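Local structure of putative major capsid protein (Cafeteriavirus-dependent mavirus, 6G44) at residues F101-N104 with R105-V109; G280-P283 with K284-Y288. The protein probably forms the shell of the virophage particle, folding as a double jelly-roll whose three copies associate into a trimeric capsomer. All coordinates share one frame; numbering follows the deposited sequence. Where two conformers were deposited one is given.

In the fold
The two sites lie in series along the chain, contact 1 in the first half and contact 2 where the loop after strand 258-273 enters strand 286-305. Their centres are 32 Å apart and their nearest atoms about 17 Å apart, so they do not touch. Contact 1 is buried, its centre about 10 Å from that of the chain, and no other subunit reaches it. Contact 2 lies about 30 Å from the chain centre, at the surface, where Trp23 of a second subunit packs on it. Strand 222-235 meets both, near its opposite ends: Gln235 bonds to the backbone at Ser106, and Arg223 to carbonyls of Pro283 and Lys284. A glycerol, probably from the crystallisation liquor, sits about 4 Å from the Arg105 side chain.

Contact 1 (F101-N104 with R105-V109)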
ATOM      1  N   PHE C 101      19.056  -4.912  -5.165  1.00 10.08           N
ATOM      2  CA  PHE C 101      19.988  -5.182  -4.044  1.00  9.81           C
ATOM      3  C   PHE C 101      21.437  -5.277  -4.540  1.00  9.96           C
ATOM      4  O   PHE C 101      22.100  -6.302  -4.356  1.00 10.62           O
ATOM      5  CB  PHE C 101      19.570  -6.417  -3.227  1.00 10.10           C
ATOM      6  CG  PHE C 101      18.115  -6.382  -2.856  1.00 10.25           C
ATOM      7  CD1 PHE C 101      17.725  -5.634  -1.783  1.00 10.62           C
ATOM      8  CD2 PHE C 101      17.155  -6.997  -3.643  1.00 10.29           C
ATOM      9  CE1 PHE C 101      16.400  -5.494  -1.457  1.00 10.72           C
ATOM     10  CE2 PHE C 101      15.803  -6.847  -3.333  1.00 11.23           C
ATOM     11  CZ  PHE C 101      15.431  -6.091  -2.242  1.00 11.21           C
ATOM     12  N   PRO C 102      21.894  -4.204  -5.182  1.00 10.10           N
ATOM     13  CA  PRO C 102      23.200  -4.311  -5.888  1.00 10.09           C
ATOM     14  C   PRO C 102      24.398  -4.510  -4.978  1.00 10.50           C
ATOM     15  O   PRO C 102      25.404  -5.083  -5.424  1.00 12.10           O
ATOM     16  CB  PRO C 102      23.296  -2.992  -6.645  1.00 10.42           C
ATOM     17  CG  PRO C 102      22.475  -2.044  -5.824  1.00 10.29           C
ATOM     18  CD  PRO C 102      21.309  -2.860  -5.330  1.00 10.12           C
ATOM     19  N   VAL C 103      24.320  -4.063  -3.736  1.00 10.27           N
ATOM     20  CA  VAL C 103      25.418  -4.299  -2.790  1.00 10.85           C
ATOM     21  C   VAL C 103      25.457  -5.755  -2.410  1.00 10.83           C
ATOM     22  O   VAL C 103      26.503  -6.399  -2.537  1.00 11.12           O
ATOM     23  CB  VAL C 103      25.367  -3.374  -1.570  1.00 10.79           C
ATOM     24  CG1 VAL C 103      26.374  -3.779  -0.489  1.00 11.99           C
ATOM     25  CG2 VAL C 103      25.557  -1.935  -2.012  1.00 11.81           C
ATOM     26  N   ASN C 104      24.352  -6.324  -1.941  1.00 10.16           N
ATOM     27  CA  ASN C 104      24.388  -7.735  -1.530  1.00 10.32           C
ATOM     28  C   ASN C 104      24.581  -8.698  -2.717  1.00 10.60           C
ATOM     29  O   ASN C 104      25.212  -9.757  -2.553  1.00 10.65           O
ATOM     30  CB  ASN C 104      23.173  -8.081  -0.659  1.00 10.72           C
ATOM     31  CG  ASN C 104      23.287  -7.472   0.708  1.00 10.89           C
ATOM     32  OD1 ASN C 104      24.006  -7.989   1.559  1.00 11.20           O
ATOM     33  ND2 ASN C 104      22.553  -6.361   0.947  1.00 11.17           N
ATOM     34  N   ARG C 105      24.107  -8.321  -3.904  1.00 10.63           N
ATOM     35  CA  ARG C 105      24.376  -9.103  -5.123  1.00 11.53           C
ATOM     36  C   ARG C 105      25.861  -9.228  -5.428  1.00 11.40           C
ATOM     37  O   ARG C 105      26.273 -10.184  -6.090  1.00 12.71           O
ATOM     38  CB  ARG C 105      23.722  -8.475  -6.350  1.00 12.34           C
ATOM     39  CG  ARG C 105      22.265  -8.826  -6.554  1.00 13.31           C
ATOM     40  CD  ARG C 105      21.739  -8.289  -7.892  1.00 14.55           C
ATOM     41  NE  ARG C 105      22.534  -8.666  -9.057  1.00 15.89           N
ATOM     42  CZ  ARG C 105      22.348  -9.756  -9.818  1.00 17.53           C
ATOM     43  NH1 ARG C 105      23.141  -9.971 -10.885  1.00 19.79           N
ATOM     44  NH2 ARG C 105      21.389 -10.636  -9.530  1.00 18.16           N
ATOM     45  N   SER C 106      26.620  -8.244  -4.965  1.00 11.12           N
ATOM     46  CA  SER C 106      28.064  -8.139  -5.246  1.00 11.62           C
ATOM     47  C   SER C 106      28.924  -8.841  -4.195  1.00 12.12           C
ATOM     48  O   SER C 106      30.157  -8.706  -4.255  1.00 13.19           O
ATOM     49  CB  SER C 106      28.444  -6.672  -5.322  1.00 11.81           C
ATOM     50  OG  SER C 106      27.835  -6.048  -6.440  1.00 11.61           O
ATOM     51  N   ILE C 107      28.346  -9.559  -3.234  1.00 11.20           N
ATOM     52  CA  ILE C 107      29.131 -10.172  -2.165  1.00 11.47           C
ATOM     53  C   ILE C 107      28.787 -11.654  -2.067  1.00 11.51           C
ATOM     54  O   ILE C 107      27.834 -12.046  -1.403  1.00 12.06           O
ATOM     55  CB  ILE C 107      28.921  -9.471  -0.808  1.00 11.62           C
ATOM     56  CG1 ILE C 107      29.178  -7.971  -0.863  1.00 12.14           C
ATOM     57  CG2 ILE C 107      29.778 -10.148   0.260  1.00 12.30           C
ATOM     58  CD1 ILE C 107      28.591  -7.185   0.307  1.00 12.86           C
ATOM     59  N   PRO C 108      29.581 -12.516  -2.717  1.00 12.48           N
ATOM     60  CA  PRO C 108      29.268 -13.937  -2.652  1.00 12.21           C
ATOM     61  C   PRO C 108      29.468 -14.603  -1.298  1.00 11.76           C
ATOM     62  O   PRO C 108      28.756 -15.551  -0.971  1.00 13.17           O
ATOM     63  CB  PRO C 108      30.193 -14.566  -3.692  1.00 13.15           C
ATOM     64  CG  PRO C 108      30.719 -13.479  -4.498  1.00 13.95           C
ATOM     65  CD  PRO C 108      30.552 -12.191  -3.769  1.00 12.70           C
ATOM     66  N   VAL C 109      30.431 -14.099  -0.530  1.00 11.91           N
ATOM     67  CA  VAL C 109      30.715 -14.634   0.786  0.50 11.71           C
ATOM     68  C   VAL C 109      31.196 -13.486   1.680  1.00 11.49           C
ATOM     69  O   VAL C 109      31.886 -12.558   1.223  1.00 12.46           O
ATOM     70  CB  VAL C 109      31.712 -15.821   0.719  0.50 11.90           C
ATOM     71  CG1 VAL C 109      32.994 -15.434  -0.005  0.50 11.82           C
ATOM     72  CG2 VAL C 109      32.000 -16.352   2.117  0.50 12.14           C
TER
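A single short helical turn, 102-105, carries this local contact, with Arg105, Ser106 and Ile107 closing back on the carbonyls of Phe101 to Asn104. The Arg105 N-H reaches Phe101 O at 2.9 Å, nearly in line with the carbonyl, an i to i+4 bond. The next two bonds step back only three residues: Ser106 N to Val103 O at 3.1 Å and Ile107 N to Asn104 O at 3.2 Å. In both, the donor stands above the carbonyl plane, more than 60° out of it, as the turn tightens before the chain leaves. Pro102 O is gripped mainly by a side chain. The Ser106 hydroxyl, set beside its own backbone N (chi1 -66°), donates to Pro102 O with OG at 2.8 Å, and Ser106 N adds a weak second bond. The Val103 and Ile107 side chains run alongside each other, CG1 of Val103 4.1 Å from CD1 of Ile107; Ile107 CG1 also rests 3.5 Å from Val103 O. CB and CG of Arg105 both lie against the same side of Phe101 O, and the chain then bends at chi3 (53°) towards the carbonyls of Glu239 and Asn240 and a salt bridge with Asp351. Asn104 turns to other partners: its amide bonds to Glu204, the Ala205 carbonyl and the Val207 N-H, tying the turn to the end of strand 195-205. The change from an i+4 bond to i+3 bonds is the tightening towards 3-10 geometry common at helix C-termini; here it ends the one-turn helix between strands 96-98 and 110-114 of a jelly-roll domain.

Contact 2 (G280-P283 with K284-Y288); sequences GDIP and KTIIY
Ile286 and Ile282 meet through their methyl groups where the loop after strand 258-273 runs into strand 286-305. Starting at CB of Ile286, the side chain sends CG1 beside its own backbone N (chi1 -56°), which lays that atom 4.0 Å from Pro283 O. CG1 is also 4.4 Å from CG2 of Ile282, a looser approach than the one made by the next carbon. The chain is extended from there (chi2 165°), and its end, CD1, comes to 3.7 Å from the same CG2 of Ile282. Within its own segment, the CD1 methyl of Ile286 has the Tyr288 hydroxyl close by, OH lying 4.1 Å from it. The CG2 branch of Ile286 takes no part in the meeting with Ile282. The contact is thus the long-branch methyl of Ile286 against the short-branch methyl of Ile282, and the two side chains meet at a slant. Pro283 separates Ile282 from Lys284 in the chain between them. The carbonyls of Pro283 and Lys284, whose O atoms lie 3.5 Å apart, are both acceptors and look to the same outside partner: Arg223 gives NH1 to the first and NH2 to the second. Ile282 and Ile286 also touch Arg223, so one residue meets both the polar and the apolar parts of the bend. The segments themselves are joined by apolar methyl contact rather than by polar bonds across the bend, which implies that their mutual packing is largely hydrophobic. Trp23 of a second subunit covers the isoleucine pair and Pro283, so this apolar contact forms part of the interface between subunits of the trimer.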
ATOM      1  N   GLY C 280      19.087   0.706  32.844  1.00 29.45           N
ATOM      2  CA  GLY C 280      19.655  -0.071  33.936  1.00 31.05           C
ATOM      3  C   GLY C 280      20.708  -1.055  33.470  1.00 33.39           C
ATOM      4  O   GLY C 280      21.454  -0.786  32.515  1.00 35.74           O
ATOM      5  N   ASP C 281      20.765  -2.197  34.151  1.00 32.28           N
ATOM      6  CA  ASP C 281      21.701  -3.253  33.813  1.00 32.24           C
ATOM      7  C   ASP C 281      21.228  -3.976  32.552  1.00 28.96           C
ATOM      8  O   ASP C 281      20.069  -4.379  32.451  1.00 31.98           O
ATOM      9  CB  ASP C 281      21.854  -4.245  34.981  1.00 34.56           C
ATOM     10  CG  ASP C 281      22.486  -3.611  36.223  1.00 37.32           C
ATOM     11  OD1 ASP C 281      22.990  -2.469  36.162  1.00 37.72           O
ATOM     12  OD2 ASP C 281      22.496  -4.276  37.278  1.00 42.23           O
ATOM     13  N   ILE C 282      22.127  -4.109  31.586  1.00 26.36           N
ATOM     14  CA  ILE C 282      21.856  -4.915  30.381  1.00 24.64           C
ATOM     15  C   ILE C 282      22.003  -6.372  30.811  1.00 23.18           C
ATOM     16  O   ILE C 282      22.947  -6.715  31.521  1.00 21.36           O
ATOM     17  CB  ILE C 282      22.839  -4.564  29.254  1.00 25.10           C
ATOM     18  CG1 ILE C 282      22.584  -3.126  28.790  1.00 26.40           C
ATOM     19  CG2 ILE C 282      22.724  -5.535  28.072  1.00 24.80           C
ATOM     20  CD1 ILE C 282      23.615  -2.602  27.818  1.00 28.26           C
ATOM     21  N   PRO C 283      21.066  -7.240  30.392  1.00 20.48           N
ATOM     22  CA  PRO C 283      21.183  -8.638  30.780  1.00 20.09           C
ATOM     23  C   PRO C 283      22.510  -9.280  30.394  1.00 18.63           C
ATOM     24  O   PRO C 283      23.149  -8.870  29.434  1.00 20.11           O
ATOM     25  CB  PRO C 283      20.047  -9.320  30.005  1.00 21.71           C
ATOM     26  CG  PRO C 283      19.082  -8.246  29.716  1.00 23.34           C
ATOM     27  CD  PRO C 283      19.866  -6.989  29.566  1.00 22.58           C
ATOM     28  N   LYS C 284      22.928 -10.282  31.159  1.00 17.16           N
ATOM     29  CA  LYS C 284      24.206 -10.954  30.929  1.00 17.49           C
ATOM     30  C   LYS C 284      24.280 -11.612  29.556  1.00 16.78           C
ATOM     31  O   LYS C 284      25.298 -11.516  28.888  1.00 17.14           O
ATOM     32  CB  LYS C 284      24.469 -12.003  32.010  1.00 19.82           C
ATOM     33  CG  LYS C 284      24.642 -11.444  33.415  1.00 23.07           C
ATOM     34  CD  LYS C 284      24.867 -12.581  34.406  1.00 26.08           C
ATOM     35  CE  LYS C 284      24.254 -12.284  35.767  1.00 31.97           C
ATOM     36  NZ  LYS C 284      24.795 -11.042  36.374  1.00 33.37           N
ATOM     37  N   THR C 285      23.202 -12.290  29.162  1.00 16.01           N
ATOM     38  CA  THR C 285      23.185 -13.039  27.915  1.00 16.04           C
ATOM     39  C   THR C 285      22.082 -12.536  27.011  1.00 15.72           C
ATOM     40  O   THR C 285      20.908 -12.619  27.372  1.00 17.89           O
ATOM     41  CB  THR C 285      23.023 -14.546  28.171  1.00 16.74           C
ATOM     42  OG1 THR C 285      24.113 -14.986  28.984  1.00 17.37           O
ATOM     43  CG2 THR C 285      23.056 -15.339  26.881  1.00 17.65           C
ATOM     44  N   ILE C 286      22.472 -12.018  25.848  1.00 14.15           N
ATOM     45  CA  ILE C 286      21.518 -11.439  24.877  1.00 13.93           C
ATOM     46  C   ILE C 286      21.401 -12.431  23.726  1.00 13.16           C
ATOM     47  O   ILE C 286      22.394 -12.963  23.242  1.00 13.67           O
ATOM     48  CB  ILE C 286      21.974 -10.052  24.366  1.00 13.87           C
ATOM     49  CG1 ILE C 286      22.204  -9.089  25.547  1.00 14.68           C
ATOM     50  CG2 ILE C 286      20.934  -9.477  23.405  1.00 14.28           C
ATOM     51  CD1 ILE C 286      22.972  -7.844  25.184  1.00 15.31           C
ATOM     52  N   ILE C 287      20.172 -12.630  23.266  1.00 13.27           N
ATOM     53  CA  ILE C 287      19.848 -13.608  22.194  1.00 13.97           C
ATOM     54  C   ILE C 287      19.435 -12.854  20.909  1.00 13.18           C
ATOM     55  O   ILE C 287      18.677 -11.876  20.973  1.00 13.85           O
ATOM     56  CB  ILE C 287      18.703 -14.516  22.649  1.00 14.26           C
ATOM     57  CG1 ILE C 287      19.126 -15.282  23.912  1.00 14.83           C
ATOM     58  CG2 ILE C 287      18.292 -15.472  21.537  1.00 15.02           C
ATOM     59  CD1 ILE C 287      18.039 -16.079  24.588  1.00 15.97           C
ATOM     60  N   TYR C 288      19.982 -13.275  19.764  1.00 12.72           N
ATOM     61  CA  TYR C 288      19.684 -12.684  18.431  1.00 13.06           C
ATOM     62  C   TYR C 288      19.182 -13.781  17.509  1.00 12.88           C
ATOM     63  O   TYR C 288      19.746 -14.862  17.436  1.00 12.50           O
ATOM     64  CB  TYR C 288      20.928 -12.073  17.791  1.00 12.85           C
ATOM     65  CG  TYR C 288      21.546 -10.982  18.626  1.00 12.39           C
ATOM     66  CD1 TYR C 288      22.346 -11.315  19.706  1.00 12.66           C
ATOM     67  CD2 TYR C 288      21.321  -9.635  18.356  1.00 12.75           C
ATOM     68  CE1 TYR C 288      22.893 -10.326  20.507  1.00 12.56           C
ATOM     69  CE2 TYR C 288      21.858  -8.632  19.157  1.00 12.81           C
ATOM     70  CZ  TYR C 288      22.629  -9.006  20.239  1.00 12.61           C
ATOM     71  OH  TYR C 288      23.174  -8.044  21.045  1.00 13.09           O
TER